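Local atomic coordinates of ribosomal-protein-alanine acetyltransferase (Clostridium acetobutylicum, PDB entry 3DNS), a protein that probably transfers an acetyl group to the N-terminal alanine of a ribosomal protein, the chain here being the N-terminal GNAT-type acetyltransferase domain of a longer protein. Residues S69-M72 / E73-F76; Q95-E99 / L100-F104; I24-K27 / Y28-I32; G106-N109 / K110-I113. All blocks are in the same frame, centred on the assembly; numbering follows the deposited sequence.

Overall arrangement
From the N terminus the contacts follow one another in series, none enclosing or crossing another. Contact 3 comes first and closes the tight hairpin between strands 21-26 and 31-41. Contact 1 lies in the second half of helix 61-78, which links the parallel strands 46-53 and 83-89 of the mixed sheet. Contact 2 turns the chain from the short helix 95-99 into strand 103-114, and it packs against contact 1 where Met72 CG lies 3.9 Å from Phe102 CZ. Contact 4, farther along that strand at the sheet's outer edge, breaks it at Lys110. Contacts 3 and 4 are the most widely separated, their centres about 27 Å apart.

Contact 1: residues S69-M72 / E73-F76; sequences SVFM and EFLF
Phe76 N donates to Met72 O over 2.8 Å, the shortest of four successive i to i+4 bonds in helix 61-78, the crossover helix of a beta-alpha-beta unit in this GNAT domain. The N-H comes in almost along the C=O axis. The same spacing brings the side chains of Met72, a selenomethionine, and Phe76 alongside each other, and SE lies 3.7 Å from Phe76 CE2. It is a Met-aromatic contact, made obliquely: SE stands 59° off the ring normal. The bends of Met72 at chi2 and chi3 carry its methyl CE back toward Leu75 CD1.

One residue earlier, Phe71 and Leu75 make another apolar pair. With CG anti to the carbonyl carbon (chi1 -68°), Leu75 lays its branch point over one face of the Phe71 ring. The Phe71 and Phe74 side chains lie side by side, their rings meeting obliquely at 34°. Large apolar residues suit these places because Met72, Leu75 and Phe76 rest on Val84 of strand 83-89, while Phe71 and Phe74 reach Leu5. Glu73, on the exposed side, instead turns OE1 to the hydroxyl of Tyr131. The side chains of Phe71 and Leu75 come closest at CE2 and CD1, 3.8 Å apart.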
ATOM      1  N   SER A  69      11.432 -13.937   5.869  1.00 20.08           N
ATOM      2  CA  SER A  69      12.055 -15.222   5.683  1.00 20.48           C
ATOM      3  C   SER A  69      12.757 -15.265   4.338  1.00 19.40           C
ATOM      4  O   SER A  69      13.892 -15.685   4.261  1.00 18.15           O
ATOM      5  CB  SER A  69      11.057 -16.391   5.853  1.00 20.97           C
ATOM      6  OG  SER A  69      10.641 -16.453   7.201  1.00 22.54           O
ATOM      7  N   VAL A  70      12.075 -14.818   3.312  1.00 20.08           N
ATOM      8  CA  VAL A  70      12.630 -14.728   1.963  1.00 20.53           C
ATOM      9  C   VAL A  70      13.882 -13.885   1.910  1.00 20.46           C
ATOM     10  O   VAL A  70      14.899 -14.321   1.337  1.00 20.52           O
ATOM     11  CB  VAL A  70      11.586 -14.148   0.921  1.00 20.78           C
ATOM     12  CG1 VAL A  70      12.246 -13.898  -0.410  1.00 19.85           C
ATOM     13  CG2 VAL A  70      10.339 -15.136   0.717  1.00 20.38           C
ATOM     14  N   PHE A  71      13.816 -12.688   2.500  1.00 20.60           N
ATOM     15  CA  PHE A  71      14.930 -11.735   2.442  1.00 20.35           C
ATOM     16  C   PHE A  71      16.106 -12.180   3.318  1.00 20.22           C
ATOM     17  O   PHE A  71      17.271 -12.018   2.958  1.00 20.30           O
ATOM     18  CB  PHE A  71      14.433 -10.314   2.749  1.00 20.22           C
ATOM     19  CG  PHE A  71      15.275  -9.217   2.128  1.00 21.11           C
ATOM     20  CD1 PHE A  71      15.441  -9.136   0.746  1.00 21.20           C
ATOM     21  CD2 PHE A  71      15.920  -8.277   2.920  1.00 20.98           C
ATOM     22  CE1 PHE A  71      16.204  -8.115   0.176  1.00 21.70           C
ATOM     23  CE2 PHE A  71      16.719  -7.292   2.352  1.00 20.18           C
ATOM     24  CZ  PHE A  71      16.862  -7.206   0.995  1.00 19.61           C
HETATM   25  N   MSE A  72      15.825 -12.782   4.470  1.00 21.35           N
HETATM   26  CA  MSE A  72      16.913 -13.285   5.329  1.00 21.95           C
HETATM   27  C   MSE A  72      17.686 -14.412   4.646  1.00 21.73           C
HETATM   28  O   MSE A  72      18.890 -14.462   4.688  1.00 22.08           O
HETATM   29  CB  MSE A  72      16.376 -13.830   6.689  1.00 21.92           C
HETATM   30  CG  MSE A  72      15.867 -12.830   7.738  1.00 24.15           C
HETATM   31 SE   MSE A  72      16.920 -11.232   7.925  0.70 28.55          SE
HETATM   32  CE  MSE A  72      16.003 -10.233   6.499  1.00 25.27           C
ATOM     33  N   GLU A  73      16.968 -15.336   4.037  1.00 22.37           N
ATOM     34  CA  GLU A  73      17.602 -16.411   3.289  1.00 23.02           C
ATOM     35  C   GLU A  73      18.556 -15.843   2.233  1.00 23.07           C
ATOM     36  O   GLU A  73      19.706 -16.318   2.097  1.00 22.65           O
ATOM     37  CB  GLU A  73      16.569 -17.354   2.639  1.00 22.39           C
ATOM     38  CG  GLU A  73      17.185 -18.507   1.725  1.00 23.29           C
ATOM     39  CD  GLU A  73      17.818 -19.631   2.506  1.00 26.75           C
ATOM     40  OE1 GLU A  73      17.634 -19.675   3.749  1.00 29.36           O
ATOM     41  OE2 GLU A  73      18.503 -20.497   1.888  1.00 29.65           O
ATOM     42  N   PHE A  74      18.073 -14.843   1.511  1.00 23.70           N
ATOM     43  CA  PHE A  74      18.892 -14.079   0.551  1.00 23.67           C
ATOM     44  C   PHE A  74      20.158 -13.446   1.148  1.00 23.47           C
ATOM     45  O   PHE A  74      21.235 -13.578   0.603  1.00 22.86           O
ATOM     46  CB  PHE A  74      18.047 -12.951  -0.056  1.00 24.11           C
ATOM     47  CG  PHE A  74      18.798 -12.071  -1.089  1.00 24.38           C
ATOM     48  CD1 PHE A  74      19.305 -12.613  -2.262  1.00 24.00           C
ATOM     49  CD2 PHE A  74      18.980 -10.712  -0.861  1.00 25.42           C
ATOM     50  CE1 PHE A  74      19.966 -11.803  -3.171  1.00 25.62           C
ATOM     51  CE2 PHE A  74      19.645  -9.911  -1.737  1.00 25.04           C
ATOM     52  CZ  PHE A  74      20.139 -10.440  -2.887  1.00 24.61           C
ATOM     53  N   LEU A  75      19.997 -12.701   2.229  1.00 22.17           N
ATOM     54  CA  LEU A  75      21.128 -12.020   2.886  1.00 21.96           C
ATOM     55  C   LEU A  75      22.139 -12.965   3.527  1.00 22.04           C
ATOM     56  O   LEU A  75      23.378 -12.825   3.310  1.00 23.24           O
ATOM     57  CB  LEU A  75      20.589 -11.006   3.926  1.00 22.64           C
ATOM     58  CG  LEU A  75      19.829  -9.736   3.399  1.00 20.09           C
ATOM     59  CD1 LEU A  75      19.408  -8.831   4.537  1.00 19.13           C
ATOM     60  CD2 LEU A  75      20.607  -8.905   2.428  1.00 16.72           C
ATOM     61  N   PHE A  76      21.631 -13.912   4.317  1.00 21.04           N
ATOM     62  CA  PHE A  76      22.467 -14.893   5.016  1.00 21.83           C
ATOM     63  C   PHE A  76      23.083 -15.962   4.127  1.00 21.35           C
ATOM     64  O   PHE A  76      24.219 -16.324   4.360  1.00 21.74           O
ATOM     65  CB  PHE A  76      21.710 -15.594   6.155  1.00 21.43           C
ATOM     66  CG  PHE A  76      21.333 -14.679   7.260  1.00 23.60           C
ATOM     67  CD1 PHE A  76      22.311 -13.969   7.960  1.00 21.88           C
ATOM     68  CD2 PHE A  76      19.996 -14.493   7.611  1.00 22.80           C
ATOM     69  CE1 PHE A  76      21.972 -13.124   8.995  1.00 22.41           C
ATOM     70  CE2 PHE A  76      19.650 -13.635   8.681  1.00 21.61           C
ATOM     71  CZ  PHE A  76      20.618 -12.944   9.351  1.00 21.30           C
TER

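Contact 2: residues Q95-E99 / L100-F104; sequences QPFVE and LGFAF
This local contact is the C-terminal cap of the short helix 95-99, where a Schellman motif turns the chain into strand 103-114 of the acetyltransferase sheet. Two backbone bonds make the motif: Phe102 N reaches back to Phe97 O over 3.0 Å, and Gly101 N to Val98 O over 3.1 Å. The latter donor stands well above the carbonyl plane. Gly101 has a positive phi of 94°, and a beta carbon there would jam against the preceding carbonyl oxygen, so glycine suits the turn. A water donates to Val98 O and, at longer range, to Phe102 O, bridging helix end and outgoing chain.

The apolar partners flanking the cap are Phe97 and Phe102. Their rings form a T-shaped pair with planes at 66°: the edge of Phe97 is directed at the face of Phe102, and CD1 meets it toward its rim. The carbonyl oxygen of Phe97 lies at the edge of the Phe102 ring, in its plane. Phe124 stacks on Phe97 and also touches Phe102, and Ile86 packs on both, so large flat apolar side chains suit this buried place.

Along the exposed flank, Gln95 NE2 donates to Glu99 OE2, while Glu99 OE1 forms a salt bridge with Lys65. Farther on, Val98 crosses Phe104 at about a right angle. Its CG2, placed anti to the carbonyl carbon, approaches Phe104 CE2 to 3.3 Å, a tight contact.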
ATOM      1  N   GLN A  95       4.870  -9.101  15.930  1.00 31.74           N
ATOM      2  CA  GLN A  95       4.650 -10.524  16.117  1.00 31.52           C
ATOM      3  C   GLN A  95       5.469 -11.383  15.148  1.00 31.05           C
ATOM      4  O   GLN A  95       6.156 -12.332  15.579  1.00 29.83           O
ATOM      5  CB  GLN A  95       3.149 -10.771  15.996  1.00 31.51           C
ATOM      6  CG  GLN A  95       2.727 -12.166  15.638  1.00 32.82           C
ATOM      7  CD  GLN A  95       1.224 -12.280  15.568  1.00 34.48           C
ATOM      8  OE1 GLN A  95       0.539 -11.280  15.313  1.00 39.68           O
ATOM      9  NE2 GLN A  95       0.687 -13.491  15.796  1.00 37.40           N
ATOM     10  N   PRO A  96       5.437 -11.050  13.836  1.00 30.10           N
ATOM     11  CA  PRO A  96       6.200 -11.864  12.916  1.00 30.15           C
ATOM     12  C   PRO A  96       7.682 -11.887  13.272  1.00 29.58           C
ATOM     13  O   PRO A  96       8.325 -12.907  13.137  1.00 29.77           O
ATOM     14  CB  PRO A  96       5.981 -11.185  11.550  1.00 30.18           C
ATOM     15  CG  PRO A  96       4.752 -10.378  11.703  1.00 31.38           C
ATOM     16  CD  PRO A  96       4.768  -9.939  13.145  1.00 31.56           C
ATOM     17  N   PHE A  97       8.223 -10.763  13.728  1.00 29.71           N
ATOM     18  CA  PHE A  97       9.647 -10.681  14.051  1.00 29.44           C
ATOM     19  C   PHE A  97       9.994 -11.580  15.226  1.00 29.59           C
ATOM     20  O   PHE A  97      11.023 -12.295  15.238  1.00 32.03           O
ATOM     21  CB  PHE A  97      10.035  -9.265  14.417  1.00 29.24           C
ATOM     22  CG  PHE A  97      10.046  -8.340  13.272  1.00 29.44           C
ATOM     23  CD1 PHE A  97      11.205  -8.148  12.545  1.00 25.62           C
ATOM     24  CD2 PHE A  97       8.877  -7.630  12.926  1.00 30.50           C
ATOM     25  CE1 PHE A  97      11.205  -7.291  11.452  1.00 29.07           C
ATOM     26  CE2 PHE A  97       8.873  -6.791  11.858  1.00 30.43           C
ATOM     27  CZ  PHE A  97      10.048  -6.600  11.117  1.00 30.27           C
ATOM     28  N   VAL A  98       9.169 -11.521  16.251  1.00 29.71           N
ATOM     29  CA  VAL A  98       9.430 -12.299  17.470  1.00 29.61           C
ATOM     30  C   VAL A  98       9.276 -13.813  17.167  1.00 29.09           C
ATOM     31  O   VAL A  98      10.056 -14.647  17.639  1.00 29.21           O
ATOM     32  CB  VAL A  98       8.546 -11.750  18.662  1.00 29.88           C
ATOM     33  CG1 VAL A  98       8.738 -12.530  19.961  1.00 29.91           C
ATOM     34  CG2 VAL A  98       8.888 -10.261  18.897  1.00 30.98           C
ATOM     35  N   GLU A  99       8.283 -14.165  16.363  1.00 29.15           N
ATOM     36  CA  GLU A  99       8.062 -15.570  16.007  1.00 28.56           C
ATOM     37  C   GLU A  99       9.178 -16.164  15.116  1.00 28.23           C
ATOM     38  O   GLU A  99       9.379 -17.377  15.085  1.00 28.02           O
ATOM     39  CB  GLU A  99       6.689 -15.710  15.329  1.00 28.43           C
ATOM     40  CG  GLU A  99       5.555 -15.361  16.292  1.00 28.53           C
ATOM     41  CD  GLU A  99       4.168 -15.402  15.664  1.00 29.30           C
ATOM     42  OE1 GLU A  99       4.063 -15.411  14.418  1.00 29.92           O
ATOM     43  OE2 GLU A  99       3.179 -15.422  16.428  1.00 25.38           O
ATOM     44  N   LEU A 100       9.886 -15.319  14.368  1.00 27.40           N
ATOM     45  CA  LEU A 100      10.988 -15.797  13.551  1.00 26.99           C
ATOM     46  C   LEU A 100      12.308 -15.805  14.340  1.00 27.53           C
ATOM     47  O   LEU A 100      13.315 -16.284  13.841  1.00 28.06           O
ATOM     48  CB  LEU A 100      11.110 -14.957  12.294  1.00 26.97           C
ATOM     49  CG  LEU A 100       9.972 -15.090  11.303  1.00 27.20           C
ATOM     50  CD1 LEU A 100      10.118 -13.993  10.198  1.00 24.39           C
ATOM     51  CD2 LEU A 100      10.011 -16.500  10.664  1.00 28.88           C
ATOM     52  N   GLY A 101      12.300 -15.306  15.577  1.00 27.16           N
ATOM     53  CA  GLY A 101      13.495 -15.318  16.384  1.00 27.43           C
ATOM     54  C   GLY A 101      14.384 -14.069  16.370  1.00 27.71           C
ATOM     55  O   GLY A 101      15.529 -14.119  16.868  1.00 27.72           O
ATOM     56  N   PHE A 102      13.886 -12.960  15.837  1.00 26.41           N
ATOM     57  CA  PHE A 102      14.646 -11.701  15.901  1.00 26.12           C
ATOM     58  C   PHE A 102      14.697 -11.167  17.312  1.00 25.86           C
ATOM     59  O   PHE A 102      13.716 -11.243  18.028  1.00 25.13           O
ATOM     60  CB  PHE A 102      14.011 -10.594  15.077  1.00 25.67           C
ATOM     61  CG  PHE A 102      14.108 -10.777  13.616  1.00 23.84           C
ATOM     62  CD1 PHE A 102      15.121 -10.173  12.903  1.00 24.33           C
ATOM     63  CD2 PHE A 102      13.155 -11.501  12.937  1.00 26.22           C
ATOM     64  CE1 PHE A 102      15.243 -10.337  11.554  1.00 24.66           C
ATOM     65  CE2 PHE A 102      13.245 -11.651  11.526  1.00 24.91           C
ATOM     66  CZ  PHE A 102      14.298 -11.048  10.859  1.00 23.84           C
ATOM     67  N   ALA A 103      15.833 -10.579  17.668  1.00 25.38           N
ATOM     68  CA  ALA A 103      15.978  -9.809  18.917  1.00 25.65           C
ATOM     69  C   ALA A 103      15.521  -8.335  18.725  1.00 25.20           C
ATOM     70  O   ALA A 103      15.738  -7.716  17.690  1.00 23.34           O
ATOM     71  CB  ALA A 103      17.456  -9.877  19.405  1.00 24.82           C
ATOM     72  N   PHE A 104      14.880  -7.779  19.749  1.00 25.62           N
ATOM     73  CA  PHE A 104      14.664  -6.338  19.846  1.00 26.05           C
ATOM     74  C   PHE A 104      15.976  -5.721  20.307  1.00 25.68           C
ATOM     75  O   PHE A 104      16.410  -5.991  21.428  1.00 26.94           O
ATOM     76  CB  PHE A 104      13.608  -6.049  20.936  1.00 26.89           C
ATOM     77  CG  PHE A 104      12.169  -6.193  20.465  1.00 28.22           C
ATOM     78  CD1 PHE A 104      11.474  -5.099  19.958  1.00 27.28           C
ATOM     79  CD2 PHE A 104      11.493  -7.400  20.580  1.00 29.36           C
ATOM     80  CE1 PHE A 104      10.112  -5.194  19.602  1.00 26.39           C
ATOM     81  CE2 PHE A 104      10.118  -7.503  20.184  1.00 27.46           C
ATOM     82  CZ  PHE A 104       9.452  -6.386  19.709  1.00 27.95           C
TER
HETATM   83  O   HOH W   1      12.107 -13.838  19.239  1.00 63.43           O

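Contact 3: residues I24-K27 / Y28-I32; sequences ITDK and YGITI
A tight beta hairpin joins strands 21-26 and 31-41, and a type I turn from Asp26 to Gly29, with a G1 bulge at Gly29, forms its tip. Gly29 N donates to Asp26 O over 2.9 Å to close the turn, and Asp26 N donates to Ile30 O over 2.8 Å, lying in the carbonyl plane. Ile32 N and Ile24 O pair further down, on the other side of the antiparallel non-hydrogen-bonded pair Thr25-Thr31.

Asp26 also grips the turn with its side chain. CG sits between the backbone N and carbonyl carbon (chi1 62°), which brings OD1 over the loop to accept from both Tyr28 N, an Asx turn, and Ile30 N, each at 3.2 Å. The two donors arrive from opposite faces of the carboxylate plane. One oxygen thus holds two backbone amides, and these bonds would probably favour the ionised carboxylate. Glycine suits position 29, since at phi 81° a beta carbon would press on the preceding carbonyl oxygen. Ile24 and Ile32 cross at about a right angle, with Ile24 CG2 4.1 Å from Ile32 CB.

Both isoleucines rest on Ile67 of helix 61-78, and Lys27 reaches back to the carbonyl oxygen of Lys8. The hairpin also enters the dimer interface: Thr31 bonds to Gln56 and Gly57 of the second subunit, and the Tyr28 ring meets Tyr28 of that subunit edge-to-face. Within its own sheet the hairpin lies between strands 10-14 and 46-53.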
ATOM      1  N   ILE A  24       8.361  -4.510  -2.488  1.00 18.85           N
ATOM      2  CA  ILE A  24       7.625  -5.745  -2.097  1.00 18.76           C
ATOM      3  C   ILE A  24       6.201  -5.714  -2.663  1.00 18.22           C
ATOM      4  O   ILE A  24       5.481  -4.783  -2.449  1.00 17.46           O
ATOM      5  CB  ILE A  24       7.526  -5.927  -0.532  1.00 18.26           C
ATOM      6  CG1 ILE A  24       8.843  -5.529   0.147  1.00 18.27           C
ATOM      7  CG2 ILE A  24       6.980  -7.341  -0.164  1.00 17.41           C
ATOM      8  CD1 ILE A  24       8.780  -5.274   1.699  1.00 17.11           C
ATOM      9  N   THR A  25       5.810  -6.767  -3.369  1.00 19.22           N
ATOM     10  CA  THR A  25       4.435  -6.875  -3.923  1.00 19.13           C
ATOM     11  C   THR A  25       3.842  -8.250  -3.619  1.00 20.69           C
ATOM     12  O   THR A  25       4.582  -9.183  -3.215  1.00 20.59           O
ATOM     13  CB  THR A  25       4.387  -6.651  -5.456  1.00 18.06           C
ATOM     14  OG1 THR A  25       5.184  -7.626  -6.076  1.00 19.59           O
ATOM     15  CG2 THR A  25       4.964  -5.306  -5.821  1.00 15.01           C
ATOM     16  N   ASP A  26       2.526  -8.393  -3.823  1.00 22.54           N
ATOM     17  CA  ASP A  26       1.958  -9.743  -3.783  1.00 24.58           C
ATOM     18  C   ASP A  26       1.909 -10.311  -5.190  1.00 24.21           C
ATOM     19  O   ASP A  26       2.365  -9.666  -6.099  1.00 22.65           O
ATOM     20  CB  ASP A  26       0.597  -9.790  -3.039  1.00 25.48           C
ATOM     21  CG  ASP A  26      -0.511  -8.950  -3.679  1.00 25.41           C
ATOM     22  OD1 ASP A  26      -0.446  -8.595  -4.873  1.00 21.61           O
ATOM     23  OD2 ASP A  26      -1.512  -8.698  -2.932  1.00 27.59           O
ATOM     24  N   LYS A  27       1.338 -11.500  -5.360  1.00 25.25           N
ATOM     25  CA  LYS A  27       1.325 -12.156  -6.654  1.00 26.67           C
ATOM     26  C   LYS A  27       0.497 -11.473  -7.773  1.00 26.63           C
ATOM     27  O   LYS A  27       0.680 -11.804  -8.933  1.00 26.63           O
ATOM     28  CB  LYS A  27       0.909 -13.637  -6.497  1.00 27.17           C
ATOM     29  CG  LYS A  27       2.085 -14.547  -6.262  1.00 28.28           C
ATOM     30  CD  LYS A  27       1.697 -16.018  -6.341  1.00 29.79           C
ATOM     31  CE  LYS A  27       2.952 -16.919  -6.474  1.00 32.33           C
ATOM     32  NZ  LYS A  27       4.142 -16.394  -5.694  1.00 34.27           N
ATOM     33  N   TYR A  28      -0.402 -10.545  -7.427  1.00 26.74           N
ATOM     34  CA  TYR A  28      -1.099  -9.697  -8.418  1.00 26.33           C
ATOM     35  C   TYR A  28      -0.308  -8.421  -8.710  1.00 26.45           C
ATOM     36  O   TYR A  28      -0.737  -7.572  -9.512  1.00 27.08           O
ATOM     37  CB  TYR A  28      -2.449  -9.242  -7.891  1.00 26.95           C
ATOM     38  CG  TYR A  28      -3.563 -10.225  -7.825  1.00 28.52           C
ATOM     39  CD1 TYR A  28      -3.676 -11.304  -8.720  1.00 28.31           C
ATOM     40  CD2 TYR A  28      -4.598 -10.024  -6.893  1.00 30.23           C
ATOM     41  CE1 TYR A  28      -4.775 -12.191  -8.653  1.00 26.50           C
ATOM     42  CE2 TYR A  28      -5.697 -10.876  -6.852  1.00 29.33           C
ATOM     43  CZ  TYR A  28      -5.773 -11.954  -7.709  1.00 26.74           C
ATOM     44  OH  TYR A  28      -6.878 -12.762  -7.580  1.00 29.46           O
ATOM     45  N   GLY A  29       0.827  -8.251  -8.041  1.00 25.40           N
ATOM     46  CA  GLY A  29       1.652  -7.072  -8.259  1.00 24.38           C
ATOM     47  C   GLY A  29       1.203  -5.822  -7.525  1.00 23.17           C
ATOM     48  O   GLY A  29       1.575  -4.748  -7.890  1.00 23.37           O
ATOM     49  N   ILE A  30       0.396  -5.965  -6.490  1.00 22.87           N
ATOM     50  CA  ILE A  30      -0.007  -4.832  -5.627  1.00 22.70           C
ATOM     51  C   ILE A  30       1.133  -4.665  -4.597  1.00 23.03           C
ATOM     52  O   ILE A  30       1.726  -5.670  -4.079  1.00 21.24           O
ATOM     53  CB  ILE A  30      -1.337  -5.129  -4.891  1.00 24.02           C
ATOM     54  CG1 ILE A  30      -2.495  -5.488  -5.876  1.00 24.13           C
ATOM     55  CG2 ILE A  30      -1.696  -4.064  -3.793  1.00 21.40           C
ATOM     56  CD1 ILE A  30      -2.851  -4.453  -6.865  1.00 25.26           C
ATOM     57  N   THR A  31       1.509  -3.395  -4.367  1.00 22.61           N
ATOM     58  CA  THR A  31       2.595  -3.067  -3.452  1.00 22.51           C
ATOM     59  C   THR A  31       2.173  -3.224  -2.003  1.00 21.83           C
ATOM     60  O   THR A  31       1.172  -2.687  -1.549  1.00 21.83           O
ATOM     61  CB  THR A  31       3.190  -1.688  -3.759  1.00 22.33           C
ATOM     62  OG1 THR A  31       3.714  -1.749  -5.089  1.00 23.28           O
ATOM     63  CG2 THR A  31       4.320  -1.298  -2.778  1.00 21.27           C
ATOM     64  N   ILE A  32       2.976  -4.018  -1.306  1.00 21.95           N
ATOM     65  CA  ILE A  32       2.857  -4.218   0.141  1.00 20.76           C
ATOM     66  C   ILE A  32       3.694  -3.149   0.854  1.00 21.38           C
ATOM     67  O   ILE A  32       3.245  -2.542   1.834  1.00 22.02           O
ATOM     68  CB  ILE A  32       3.342  -5.616   0.520  1.00 20.40           C
ATOM     69  CG1 ILE A  32       2.518  -6.684  -0.216  1.00 19.61           C
ATOM     70  CG2 ILE A  32       3.290  -5.809   2.043  1.00 20.87           C
ATOM     71  CD1 ILE A  32       2.944  -8.045   0.043  1.00 21.18           C
TER

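Contact 4: residues G106-N109 / K110-I113; sequences GIIN and KSII
Ser111 leans back toward Ile108 across the corner where strand 103-114 is broken at Lys110. Its CB lies 3.7 Å from Ile108 CG2, a methyl that sits anti to the backbone N of its own residue. One atom further, OG is 3.6 Å from that same methyl and 3.4 Å from Ile108 O. The hydroxyl owes this place to chi1 of 50°, which sets OG between the backbone N and the carbonyl carbon of Ser111. Its hydrogen-bonding partner lies on the adjacent strand, where OG meets OE1 of Glu121. A small polar residue suits the spot, since a short side chain fits inside the corner beside the isoleucine while its hydroxyl still reaches the carboxylate.

The corner itself comes from Lys110, whose phi and psi of 57° and 38° are left-handed helical values and swing the chain out of the extended course of Ile108 and Asn109. Its amide is held by Asp120 OD1. The positive phi brings Lys110 CB to 3.3 Å from Asn109 O, and the long chain leads away from the bend, touching Leu118 of strand 117-127.

Ser111 and Ile112 together face Lys119, making a classic beta bulge in the hairpin with strand 117-127. Backbone bonds to that strand flank the corner, from Ile108 to Glu121 and from Ile112 to Lys119, while the side chains of Ile108 and Ile112 reach past it to Ile87 and Asp89 of strand 83-89.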
ATOM      1  N   GLY A 106      16.758  -2.325  19.980  1.00 25.08           N
ATOM      2  CA  GLY A 106      16.472  -0.970  20.513  1.00 25.12           C
ATOM      3  C   GLY A 106      15.232  -0.292  19.964  1.00 24.22           C
ATOM      4  O   GLY A 106      14.494  -0.881  19.199  1.00 23.59           O
ATOM      5  N   ILE A 107      14.996   0.939  20.419  1.00 23.60           N
ATOM      6  CA  ILE A 107      13.872   1.736  19.969  1.00 22.75           C
ATOM      7  C   ILE A 107      14.460   3.087  19.639  1.00 22.65           C
ATOM      8  O   ILE A 107      15.110   3.753  20.465  1.00 19.54           O
ATOM      9  CB  ILE A 107      12.768   1.877  21.043  1.00 23.13           C
ATOM     10  CG1 ILE A 107      12.089   0.526  21.303  1.00 23.37           C
ATOM     11  CG2 ILE A 107      11.670   2.897  20.628  1.00 23.33           C
ATOM     12  CD1 ILE A 107      11.504   0.480  22.656  1.00 24.32           C
ATOM     13  N   ILE A 108      14.297   3.444  18.374  1.00 22.11           N
ATOM     14  CA  ILE A 108      14.760   4.696  17.874  1.00 23.73           C
ATOM     15  C   ILE A 108      13.571   5.629  18.016  1.00 24.37           C
ATOM     16  O   ILE A 108      12.686   5.628  17.155  1.00 23.25           O
ATOM     17  CB  ILE A 108      15.190   4.624  16.352  1.00 22.40           C
ATOM     18  CG1 ILE A 108      16.198   3.494  16.121  1.00 24.47           C
ATOM     19  CG2 ILE A 108      15.783   5.918  15.964  1.00 23.55           C
ATOM     20  CD1 ILE A 108      16.443   3.149  14.659  1.00 25.04           C
ATOM     21  N   ASN A 109      13.571   6.434  19.082  1.00 25.68           N
ATOM     22  CA  ASN A 109      12.455   7.350  19.369  1.00 25.60           C
ATOM     23  C   ASN A 109      12.433   8.528  18.382  1.00 25.72           C
ATOM     24  O   ASN A 109      13.479   9.100  18.043  1.00 26.29           O
ATOM     25  CB  ASN A 109      12.546   7.926  20.778  1.00 25.61           C
ATOM     26  CG  ASN A 109      12.625   6.868  21.863  1.00 28.49           C
ATOM     27  OD1 ASN A 109      11.645   6.215  22.191  1.00 33.07           O
ATOM     28  ND2 ASN A 109      13.792   6.744  22.475  1.00 32.21           N
ATOM     29  N   LYS A 110      11.238   8.897  17.940  1.00 25.95           N
ATOM     30  CA  LYS A 110      10.978  10.169  17.236  1.00 25.18           C
ATOM     31  C   LYS A 110      11.831  10.343  15.968  1.00 25.34           C
ATOM     32  O   LYS A 110      12.280  11.448  15.650  1.00 25.38           O
ATOM     33  CB  LYS A 110      11.135  11.358  18.181  1.00 25.80           C
ATOM     34  CG  LYS A 110      10.219  11.419  19.388  1.00 25.80           C
ATOM     35  CD  LYS A 110      10.301  12.846  20.075  1.00 27.10           C
ATOM     36  CE  LYS A 110      10.090  12.788  21.619  1.00 28.84           C
ATOM     37  NZ  LYS A 110       9.775  14.072  22.412  1.00 28.86           N
ATOM     38  N   SER A 111      12.032   9.248  15.236  1.00 24.39           N
ATOM     39  CA  SER A 111      12.774   9.274  13.954  1.00 24.12           C
ATOM     40  C   SER A 111      11.872   9.381  12.743  1.00 23.68           C
ATOM     41  O   SER A 111      12.377   9.425  11.607  1.00 23.88           O
ATOM     42  CB  SER A 111      13.658   8.032  13.776  1.00 22.99           C
ATOM     43  OG  SER A 111      12.915   6.853  14.029  1.00 21.31           O
ATOM     44  N   ILE A 112      10.564   9.359  12.980  1.00 23.90           N
ATOM     45  CA  ILE A 112       9.555   9.498  11.928  1.00 23.77           C
ATOM     46  C   ILE A 112       8.669  10.708  12.185  1.00 23.78           C
ATOM     47  O   ILE A 112       8.148  10.875  13.275  1.00 22.65           O
ATOM     48  CB  ILE A 112       8.596   8.277  11.846  1.00 23.58           C
ATOM     49  CG1 ILE A 112       9.314   7.013  11.384  1.00 24.54           C
ATOM     50  CG2 ILE A 112       7.439   8.544  10.860  1.00 22.58           C
ATOM     51  CD1 ILE A 112       8.474   5.760  11.528  1.00 22.77           C
ATOM     52  N   ILE A 113       8.470  11.509  11.160  1.00 25.30           N
ATOM     53  CA  ILE A 113       7.441  12.533  11.141  1.00 26.11           C
ATOM     54  C   ILE A 113       6.414  12.222  10.071  1.00 27.11           C
ATOM     55  O   ILE A 113       6.732  12.128   8.929  1.00 27.17           O
ATOM     56  CB  ILE A 113       7.995  13.927  10.873  1.00 25.94           C
ATOM     57  CG1 ILE A 113       8.782  14.447  12.061  1.00 26.15           C
ATOM     58  CG2 ILE A 113       6.881  14.879  10.602  1.00 26.81           C
ATOM     59  CD1 ILE A 113       9.719  15.500  11.741  1.00 24.62           C
TER